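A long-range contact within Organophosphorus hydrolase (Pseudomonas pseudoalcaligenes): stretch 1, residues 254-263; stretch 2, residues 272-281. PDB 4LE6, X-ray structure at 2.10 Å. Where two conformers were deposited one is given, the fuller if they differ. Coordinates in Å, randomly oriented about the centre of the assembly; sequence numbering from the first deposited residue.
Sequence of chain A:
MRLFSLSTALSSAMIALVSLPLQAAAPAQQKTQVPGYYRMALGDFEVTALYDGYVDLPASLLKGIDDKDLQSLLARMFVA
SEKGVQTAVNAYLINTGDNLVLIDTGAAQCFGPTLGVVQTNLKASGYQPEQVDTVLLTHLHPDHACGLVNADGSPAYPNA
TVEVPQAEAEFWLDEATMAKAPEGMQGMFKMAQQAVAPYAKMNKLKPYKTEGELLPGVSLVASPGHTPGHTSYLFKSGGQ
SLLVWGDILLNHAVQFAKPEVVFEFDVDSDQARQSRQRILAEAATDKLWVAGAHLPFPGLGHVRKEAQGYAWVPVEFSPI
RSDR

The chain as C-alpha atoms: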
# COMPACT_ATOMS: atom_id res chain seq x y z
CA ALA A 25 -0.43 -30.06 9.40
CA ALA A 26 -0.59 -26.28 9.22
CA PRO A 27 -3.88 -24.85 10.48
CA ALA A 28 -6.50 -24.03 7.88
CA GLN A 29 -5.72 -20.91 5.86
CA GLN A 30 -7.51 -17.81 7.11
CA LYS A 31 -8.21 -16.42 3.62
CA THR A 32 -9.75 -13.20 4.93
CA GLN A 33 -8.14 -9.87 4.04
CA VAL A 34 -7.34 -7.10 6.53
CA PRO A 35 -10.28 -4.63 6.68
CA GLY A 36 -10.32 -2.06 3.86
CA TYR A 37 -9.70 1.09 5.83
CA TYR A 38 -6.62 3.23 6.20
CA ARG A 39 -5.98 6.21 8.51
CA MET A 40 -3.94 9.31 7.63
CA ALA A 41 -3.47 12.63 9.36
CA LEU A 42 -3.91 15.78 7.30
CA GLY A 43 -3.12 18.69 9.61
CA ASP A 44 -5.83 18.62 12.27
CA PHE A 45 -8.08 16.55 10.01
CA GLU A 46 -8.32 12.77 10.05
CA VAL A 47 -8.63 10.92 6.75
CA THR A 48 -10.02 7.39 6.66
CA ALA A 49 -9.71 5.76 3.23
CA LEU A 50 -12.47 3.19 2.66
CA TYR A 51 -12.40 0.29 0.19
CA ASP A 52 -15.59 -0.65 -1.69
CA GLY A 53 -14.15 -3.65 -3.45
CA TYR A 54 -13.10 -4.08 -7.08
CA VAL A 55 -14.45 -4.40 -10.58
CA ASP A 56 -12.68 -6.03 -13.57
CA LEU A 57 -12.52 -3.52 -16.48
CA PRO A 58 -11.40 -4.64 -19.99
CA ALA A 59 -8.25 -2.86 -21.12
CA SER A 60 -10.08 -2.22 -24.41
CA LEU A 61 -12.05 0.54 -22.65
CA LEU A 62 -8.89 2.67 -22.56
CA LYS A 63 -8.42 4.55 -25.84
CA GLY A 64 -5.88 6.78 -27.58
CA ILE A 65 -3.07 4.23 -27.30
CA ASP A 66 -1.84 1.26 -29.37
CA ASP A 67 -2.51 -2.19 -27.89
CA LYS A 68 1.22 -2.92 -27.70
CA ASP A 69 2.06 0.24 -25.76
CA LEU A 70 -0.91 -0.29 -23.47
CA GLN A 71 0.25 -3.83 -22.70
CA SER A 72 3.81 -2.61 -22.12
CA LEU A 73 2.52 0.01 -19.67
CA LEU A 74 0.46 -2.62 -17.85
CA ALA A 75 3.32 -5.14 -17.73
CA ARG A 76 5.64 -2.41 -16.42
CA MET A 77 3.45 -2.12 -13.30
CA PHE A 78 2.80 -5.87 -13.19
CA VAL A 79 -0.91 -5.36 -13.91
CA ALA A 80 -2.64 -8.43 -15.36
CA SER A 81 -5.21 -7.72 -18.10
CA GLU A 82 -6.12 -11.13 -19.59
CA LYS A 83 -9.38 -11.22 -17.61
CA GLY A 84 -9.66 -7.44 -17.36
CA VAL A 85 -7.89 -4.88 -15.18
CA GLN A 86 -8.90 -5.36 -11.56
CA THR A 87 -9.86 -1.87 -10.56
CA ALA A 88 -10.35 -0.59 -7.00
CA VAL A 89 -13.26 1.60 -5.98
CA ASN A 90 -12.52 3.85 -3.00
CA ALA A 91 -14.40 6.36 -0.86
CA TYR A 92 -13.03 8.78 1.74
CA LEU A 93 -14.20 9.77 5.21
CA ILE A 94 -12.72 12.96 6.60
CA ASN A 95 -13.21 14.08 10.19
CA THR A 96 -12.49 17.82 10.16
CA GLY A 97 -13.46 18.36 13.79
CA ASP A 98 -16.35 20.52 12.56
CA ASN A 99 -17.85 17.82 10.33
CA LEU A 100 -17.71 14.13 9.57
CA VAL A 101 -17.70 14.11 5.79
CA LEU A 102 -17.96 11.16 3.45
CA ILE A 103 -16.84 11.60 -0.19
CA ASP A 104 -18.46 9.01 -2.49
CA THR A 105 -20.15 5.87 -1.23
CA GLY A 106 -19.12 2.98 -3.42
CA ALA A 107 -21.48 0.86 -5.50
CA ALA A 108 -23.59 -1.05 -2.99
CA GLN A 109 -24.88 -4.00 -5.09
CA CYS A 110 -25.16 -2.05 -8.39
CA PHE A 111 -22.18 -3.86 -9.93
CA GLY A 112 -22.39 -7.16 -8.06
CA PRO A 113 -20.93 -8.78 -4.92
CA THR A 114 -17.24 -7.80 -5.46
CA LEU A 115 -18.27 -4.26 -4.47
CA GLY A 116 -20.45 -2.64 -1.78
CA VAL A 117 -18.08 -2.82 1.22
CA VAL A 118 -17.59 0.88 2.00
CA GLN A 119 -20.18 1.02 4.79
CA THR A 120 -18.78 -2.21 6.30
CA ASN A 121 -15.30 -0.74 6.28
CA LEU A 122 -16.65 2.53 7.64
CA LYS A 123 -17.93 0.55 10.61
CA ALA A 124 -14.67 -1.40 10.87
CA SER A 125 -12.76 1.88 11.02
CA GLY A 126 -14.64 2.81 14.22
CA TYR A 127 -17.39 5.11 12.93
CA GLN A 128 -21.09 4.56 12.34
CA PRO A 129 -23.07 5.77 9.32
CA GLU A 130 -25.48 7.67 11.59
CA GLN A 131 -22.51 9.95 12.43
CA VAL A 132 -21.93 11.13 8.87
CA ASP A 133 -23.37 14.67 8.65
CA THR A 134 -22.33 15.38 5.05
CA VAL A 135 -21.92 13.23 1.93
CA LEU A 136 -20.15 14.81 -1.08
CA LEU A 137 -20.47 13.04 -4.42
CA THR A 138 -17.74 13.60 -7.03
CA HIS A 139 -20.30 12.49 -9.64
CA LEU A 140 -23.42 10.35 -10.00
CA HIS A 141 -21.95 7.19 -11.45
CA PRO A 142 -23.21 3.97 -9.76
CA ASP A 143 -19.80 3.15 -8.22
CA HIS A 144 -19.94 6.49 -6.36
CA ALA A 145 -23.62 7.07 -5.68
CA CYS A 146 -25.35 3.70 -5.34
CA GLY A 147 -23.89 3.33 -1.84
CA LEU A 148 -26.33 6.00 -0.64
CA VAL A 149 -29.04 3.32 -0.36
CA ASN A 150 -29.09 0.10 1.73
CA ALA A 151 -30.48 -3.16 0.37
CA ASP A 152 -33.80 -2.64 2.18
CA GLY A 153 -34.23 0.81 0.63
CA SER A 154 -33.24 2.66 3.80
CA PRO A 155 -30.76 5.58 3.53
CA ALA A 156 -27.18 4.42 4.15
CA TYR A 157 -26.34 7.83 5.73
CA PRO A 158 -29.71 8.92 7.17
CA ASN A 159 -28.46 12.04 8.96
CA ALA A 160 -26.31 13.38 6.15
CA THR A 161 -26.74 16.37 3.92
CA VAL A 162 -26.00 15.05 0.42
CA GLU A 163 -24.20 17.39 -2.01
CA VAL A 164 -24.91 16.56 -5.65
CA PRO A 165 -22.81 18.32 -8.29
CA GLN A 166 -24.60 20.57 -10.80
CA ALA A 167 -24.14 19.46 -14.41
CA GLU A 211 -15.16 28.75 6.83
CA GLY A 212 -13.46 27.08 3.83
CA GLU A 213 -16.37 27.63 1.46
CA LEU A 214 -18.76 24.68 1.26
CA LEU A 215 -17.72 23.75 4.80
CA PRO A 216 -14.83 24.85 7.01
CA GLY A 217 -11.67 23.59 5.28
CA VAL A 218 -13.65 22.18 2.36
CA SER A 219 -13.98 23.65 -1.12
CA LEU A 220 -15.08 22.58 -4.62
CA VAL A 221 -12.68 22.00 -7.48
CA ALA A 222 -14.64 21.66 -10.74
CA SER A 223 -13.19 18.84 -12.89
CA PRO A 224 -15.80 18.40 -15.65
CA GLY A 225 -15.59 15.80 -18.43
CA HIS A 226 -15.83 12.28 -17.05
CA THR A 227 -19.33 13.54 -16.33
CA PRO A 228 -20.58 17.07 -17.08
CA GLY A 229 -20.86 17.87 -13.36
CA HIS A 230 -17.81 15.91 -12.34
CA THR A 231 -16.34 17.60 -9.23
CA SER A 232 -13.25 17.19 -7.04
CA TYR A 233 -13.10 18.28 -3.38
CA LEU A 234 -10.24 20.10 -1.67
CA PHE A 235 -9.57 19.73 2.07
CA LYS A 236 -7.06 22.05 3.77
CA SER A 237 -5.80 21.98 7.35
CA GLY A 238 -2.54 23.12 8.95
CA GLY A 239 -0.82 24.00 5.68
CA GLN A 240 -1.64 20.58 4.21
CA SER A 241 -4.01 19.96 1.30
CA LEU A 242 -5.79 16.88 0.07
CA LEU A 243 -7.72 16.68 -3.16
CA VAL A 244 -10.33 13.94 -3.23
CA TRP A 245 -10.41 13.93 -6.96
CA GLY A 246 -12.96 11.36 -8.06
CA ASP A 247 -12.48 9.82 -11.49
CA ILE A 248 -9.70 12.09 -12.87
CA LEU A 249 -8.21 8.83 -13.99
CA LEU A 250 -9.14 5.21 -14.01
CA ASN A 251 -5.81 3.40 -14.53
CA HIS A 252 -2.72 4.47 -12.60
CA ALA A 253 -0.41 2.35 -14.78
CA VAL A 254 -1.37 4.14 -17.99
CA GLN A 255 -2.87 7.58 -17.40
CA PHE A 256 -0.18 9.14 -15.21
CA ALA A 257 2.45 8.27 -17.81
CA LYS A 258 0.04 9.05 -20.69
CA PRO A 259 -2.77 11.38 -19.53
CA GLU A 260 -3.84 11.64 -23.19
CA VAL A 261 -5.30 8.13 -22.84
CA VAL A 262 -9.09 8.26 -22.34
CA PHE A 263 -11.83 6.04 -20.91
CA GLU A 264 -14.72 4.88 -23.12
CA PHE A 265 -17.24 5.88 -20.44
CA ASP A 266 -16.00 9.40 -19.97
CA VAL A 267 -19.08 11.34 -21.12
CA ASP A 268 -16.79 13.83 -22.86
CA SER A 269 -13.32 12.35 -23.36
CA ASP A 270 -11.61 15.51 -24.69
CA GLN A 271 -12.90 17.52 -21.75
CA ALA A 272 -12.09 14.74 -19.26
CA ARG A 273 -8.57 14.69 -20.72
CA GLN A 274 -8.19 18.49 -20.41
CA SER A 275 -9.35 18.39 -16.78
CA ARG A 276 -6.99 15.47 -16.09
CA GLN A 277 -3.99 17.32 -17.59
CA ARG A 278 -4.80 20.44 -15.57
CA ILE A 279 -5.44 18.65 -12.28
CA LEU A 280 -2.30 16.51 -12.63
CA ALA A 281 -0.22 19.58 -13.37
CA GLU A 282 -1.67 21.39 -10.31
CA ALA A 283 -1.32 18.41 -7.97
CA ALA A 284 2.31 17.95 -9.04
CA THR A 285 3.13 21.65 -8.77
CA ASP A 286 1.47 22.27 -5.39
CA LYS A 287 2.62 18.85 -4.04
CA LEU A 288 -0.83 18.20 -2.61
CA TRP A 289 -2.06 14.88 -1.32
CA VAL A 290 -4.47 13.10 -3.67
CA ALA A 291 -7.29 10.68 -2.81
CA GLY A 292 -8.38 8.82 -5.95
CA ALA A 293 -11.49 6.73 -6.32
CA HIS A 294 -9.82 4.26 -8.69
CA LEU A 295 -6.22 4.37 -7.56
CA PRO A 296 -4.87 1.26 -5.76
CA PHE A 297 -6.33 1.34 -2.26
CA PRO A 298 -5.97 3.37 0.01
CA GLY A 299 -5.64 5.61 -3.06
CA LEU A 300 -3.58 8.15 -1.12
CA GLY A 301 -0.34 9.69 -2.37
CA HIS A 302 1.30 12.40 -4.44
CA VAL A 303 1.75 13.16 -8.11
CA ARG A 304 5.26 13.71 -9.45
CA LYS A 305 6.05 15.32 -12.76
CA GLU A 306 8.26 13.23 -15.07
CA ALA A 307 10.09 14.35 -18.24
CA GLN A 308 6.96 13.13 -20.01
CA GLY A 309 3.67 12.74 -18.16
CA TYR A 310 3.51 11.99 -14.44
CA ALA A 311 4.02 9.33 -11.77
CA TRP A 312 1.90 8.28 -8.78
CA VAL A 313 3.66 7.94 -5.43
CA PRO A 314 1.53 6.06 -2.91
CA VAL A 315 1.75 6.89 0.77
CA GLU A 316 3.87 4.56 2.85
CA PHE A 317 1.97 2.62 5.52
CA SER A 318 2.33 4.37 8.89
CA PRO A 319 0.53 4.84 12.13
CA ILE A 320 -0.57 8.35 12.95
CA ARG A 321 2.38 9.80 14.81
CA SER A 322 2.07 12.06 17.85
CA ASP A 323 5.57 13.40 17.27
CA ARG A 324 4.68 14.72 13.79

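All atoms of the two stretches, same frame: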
# COMPACT_ATOMS: atom_id res chain seq x y z
N VAL A 254 -1.34 3.62 -16.62
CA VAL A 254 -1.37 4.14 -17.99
C VAL A 254 -1.50 5.66 -18.02
O VAL A 254 -0.80 6.31 -18.78
CB VAL A 254 -2.55 3.53 -18.78
CG1 VAL A 254 -2.67 4.15 -20.17
CG2 VAL A 254 -2.41 2.04 -18.89
N GLN A 255 -2.41 6.21 -17.21
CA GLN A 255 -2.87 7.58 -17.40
C GLN A 255 -2.06 8.64 -16.64
O GLN A 255 -2.25 9.83 -16.86
CB GLN A 255 -4.35 7.70 -17.04
CG GLN A 255 -5.28 6.92 -17.99
CD GLN A 255 -6.74 7.04 -17.59
OE1 GLN A 255 -7.15 6.50 -16.58
NE2 GLN A 255 -7.51 7.78 -18.37
N PHE A 256 -1.19 8.22 -15.72
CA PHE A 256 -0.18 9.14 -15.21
C PHE A 256 0.88 9.31 -16.28
O PHE A 256 1.18 10.44 -16.69
CB PHE A 256 0.42 8.62 -13.91
CG PHE A 256 -0.47 8.84 -12.70
CD1 PHE A 256 -0.52 10.08 -12.09
CD2 PHE A 256 -1.22 7.80 -12.18
CE1 PHE A 256 -1.33 10.28 -10.96
CE2 PHE A 256 -2.03 8.00 -11.06
CZ PHE A 256 -2.08 9.24 -10.45
N ALA A 257 1.43 8.19 -16.76
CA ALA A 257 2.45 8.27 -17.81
C ALA A 257 1.90 8.89 -19.10
O ALA A 257 2.60 9.64 -19.78
CB ALA A 257 3.02 6.89 -18.08
N LYS A 258 0.66 8.56 -19.45
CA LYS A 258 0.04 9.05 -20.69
C LYS A 258 -1.37 9.57 -20.43
O LYS A 258 -2.37 8.89 -20.72
CB LYS A 258 0.06 7.93 -21.73
CG LYS A 258 1.48 7.45 -22.01
CD LYS A 258 1.62 6.74 -23.35
CE LYS A 258 3.07 6.29 -23.59
NZ LYS A 258 3.21 5.36 -24.75
N PRO A 259 -1.46 10.79 -19.87
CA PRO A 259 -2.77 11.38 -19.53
C PRO A 259 -3.64 11.53 -20.76
O PRO A 259 -4.86 11.65 -20.61
CB PRO A 259 -2.41 12.75 -18.97
CG PRO A 259 -1.00 12.61 -18.49
CD PRO A 259 -0.35 11.65 -19.46
N GLU A 260 -3.05 11.48 -21.96
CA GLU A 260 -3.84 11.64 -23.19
C GLU A 260 -4.79 10.45 -23.37
O GLU A 260 -5.78 10.55 -24.09
CB GLU A 260 -2.96 11.78 -24.45
CG GLU A 260 -2.09 10.56 -24.78
CD GLU A 260 -0.72 10.62 -24.15
OE1 GLU A 260 -0.59 11.22 -23.06
OE2 GLU A 260 0.24 10.07 -24.75
N VAL A 261 -4.48 9.33 -22.72
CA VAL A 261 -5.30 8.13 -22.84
C VAL A 261 -6.66 8.35 -22.17
O VAL A 261 -6.73 8.87 -21.06
CB VAL A 261 -4.58 6.89 -22.26
CG1 VAL A 261 -5.51 5.67 -22.19
CG2 VAL A 261 -3.35 6.54 -23.12
N VAL A 262 -7.74 7.98 -22.85
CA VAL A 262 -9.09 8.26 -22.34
C VAL A 262 -9.89 6.99 -22.05
O VAL A 262 -9.53 5.90 -22.49
CB VAL A 262 -9.88 9.14 -23.30
CG1 VAL A 262 -9.08 10.41 -23.60
CG2 VAL A 262 -10.18 8.40 -24.60
N PHE A 263 -10.98 7.15 -21.29
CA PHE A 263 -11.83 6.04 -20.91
C PHE A 263 -13.13 6.07 -21.72
O PHE A 263 -13.75 7.13 -21.87
CB PHE A 263 -12.11 6.16 -19.41
CG PHE A 263 -12.92 5.04 -18.84
CD1 PHE A 263 -12.56 3.72 -19.02
CD2 PHE A 263 -14.03 5.31 -18.06
CE1 PHE A 263 -13.32 2.69 -18.47
CE2 PHE A 263 -14.77 4.30 -17.49
CZ PHE A 263 -14.43 2.99 -17.70
N ALA A 272 -12.65 15.53 -20.36
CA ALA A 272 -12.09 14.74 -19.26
C ALA A 272 -10.57 14.77 -19.32
O ALA A 272 -9.89 14.92 -18.30
CB ALA A 272 -12.58 13.30 -19.32
N ARG A 273 -10.03 14.65 -20.53
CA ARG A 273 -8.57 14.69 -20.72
C ARG A 273 -7.97 16.06 -20.36
O ARG A 273 -6.94 16.13 -19.68
CB ARG A 273 -8.23 14.31 -22.17
CG ARG A 273 -6.85 14.74 -22.62
CD ARG A 273 -6.40 13.97 -23.85
NE ARG A 273 -7.37 13.90 -24.94
CZ ARG A 273 -7.74 14.93 -25.70
NH1 ARG A 273 -7.24 16.14 -25.49
NH2 ARG A 273 -8.63 14.75 -26.66
N GLN A 274 -8.61 17.14 -20.82
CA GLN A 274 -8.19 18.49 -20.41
C GLN A 274 -8.18 18.70 -18.88
O GLN A 274 -7.19 19.19 -18.27
CB GLN A 274 -9.09 19.54 -21.07
CG GLN A 274 -8.62 20.98 -20.87
CD GLN A 274 -9.60 22.02 -21.43
OE1 GLN A 274 -10.79 21.75 -21.61
NE2 GLN A 274 -9.10 23.22 -21.71
N SER A 275 -9.27 18.30 -18.24
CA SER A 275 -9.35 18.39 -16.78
C SER A 275 -8.27 17.53 -16.12
O SER A 275 -7.63 17.96 -15.15
CB SER A 275 -10.72 17.94 -16.31
OG SER A 275 -11.71 18.74 -16.92
N ARG A 276 -8.06 16.33 -16.63
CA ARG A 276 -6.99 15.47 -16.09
C ARG A 276 -5.60 16.14 -16.21
O ARG A 276 -4.85 16.21 -15.23
CB ARG A 276 -6.98 14.12 -16.79
CG ARG A 276 -5.79 13.23 -16.38
CD ARG A 276 -5.99 11.77 -16.79
NE ARG A 276 -6.36 11.64 -18.20
CZ ARG A 276 -7.59 11.40 -18.64
NH1 ARG A 276 -7.82 11.30 -19.94
NH2 ARG A 276 -8.61 11.27 -17.81
N GLN A 277 -5.27 16.63 -17.40
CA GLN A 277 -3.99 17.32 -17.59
C GLN A 277 -3.81 18.48 -16.60
O GLN A 277 -2.76 18.61 -15.93
CB GLN A 277 -3.88 17.85 -19.01
CG GLN A 277 -3.69 16.74 -20.04
CD GLN A 277 -2.24 16.27 -20.17
OE1 GLN A 277 -1.40 16.53 -19.30
NE2 GLN A 277 -1.94 15.57 -21.26
N ARG A 278 -4.86 19.29 -16.47
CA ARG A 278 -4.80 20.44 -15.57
C ARG A 278 -4.64 20.02 -14.10
O ARG A 278 -3.78 20.57 -13.37
CB ARG A 278 -6.06 21.28 -15.71
CG ARG A 278 -6.13 22.45 -14.75
CD ARG A 278 -7.20 23.44 -15.18
NE ARG A 278 -8.53 22.84 -15.17
CZ ARG A 278 -9.30 22.73 -14.09
NH1 ARG A 278 -10.50 22.18 -14.19
NH2 ARG A 278 -8.88 23.17 -12.91
N ILE A 279 -5.47 19.09 -13.67
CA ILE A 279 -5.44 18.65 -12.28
C ILE A 279 -4.11 17.96 -11.95
O ILE A 279 -3.57 18.12 -10.85
CB ILE A 279 -6.63 17.71 -11.99
CG1 ILE A 279 -7.96 18.48 -12.08
CG2 ILE A 279 -6.50 17.05 -10.60
CD1 ILE A 279 -8.09 19.67 -11.12
N LEU A 280 -3.57 17.19 -12.89
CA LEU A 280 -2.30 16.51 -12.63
C LEU A 280 -1.22 17.56 -12.50
O LEU A 280 -0.40 17.52 -11.55
CB LEU A 280 -1.95 15.53 -13.74
CG LEU A 280 -2.75 14.22 -13.76
CD1 LEU A 280 -2.44 13.47 -15.06
CD2 LEU A 280 -2.43 13.36 -12.54
N ALA A 281 -1.21 18.52 -13.42
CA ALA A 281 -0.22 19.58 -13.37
C ALA A 281 -0.27 20.32 -12.02
O ALA A 281 0.77 20.53 -11.38
CB ALA A 281 -0.42 20.56 -14.52

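Pro259, Arg276 and Leu280 cover the most surface in this contact, which buries 421 Å² in all. Stretch 2 is helical throughout. Stretch 1 is mostly loop, and a type I beta turn from Lys258 to Val261 brings Pro259 against the helix.

Arg276 supplies the polar link. Its CA-to-CB bond points toward stretch 1, and chi1 and chi2 are both t, so the chain extends to the turn. The carbonyl of Pro259 accepts two hydrogen bonds from its guanidinium, from Arg276 NE to Pro259 O at 2.8 Å and from Arg276 NH1 to Pro259 O at 3.1 Å. Arginine suits the place because NE and NH1 lie on one edge of the guanidinium and can both donate to a single oxygen near its plane. Gln255 lies over one face of the guanidinium, with Gln255 NE2 3.6 Å from Arg276 CZ. The same amide braces its own stretch, as Gln255 NE2 donates to Val261 O at 3.0 Å.

Leu280 lies one helical turn further along. It makes the apolar part of the contact: Leu280 CD1 is 3.8 Å from Pro259 CG, and Leu280 CD2 is 3.6 Å from Phe256 CE1. The compact proline ring also packs on Gln277, with Pro259 CB 3.7 Å from Gln277 NE2.

Arg273 borders the contact, its aliphatic part beside the turn; Arg273 CD is 3.5 Å from Glu260 O.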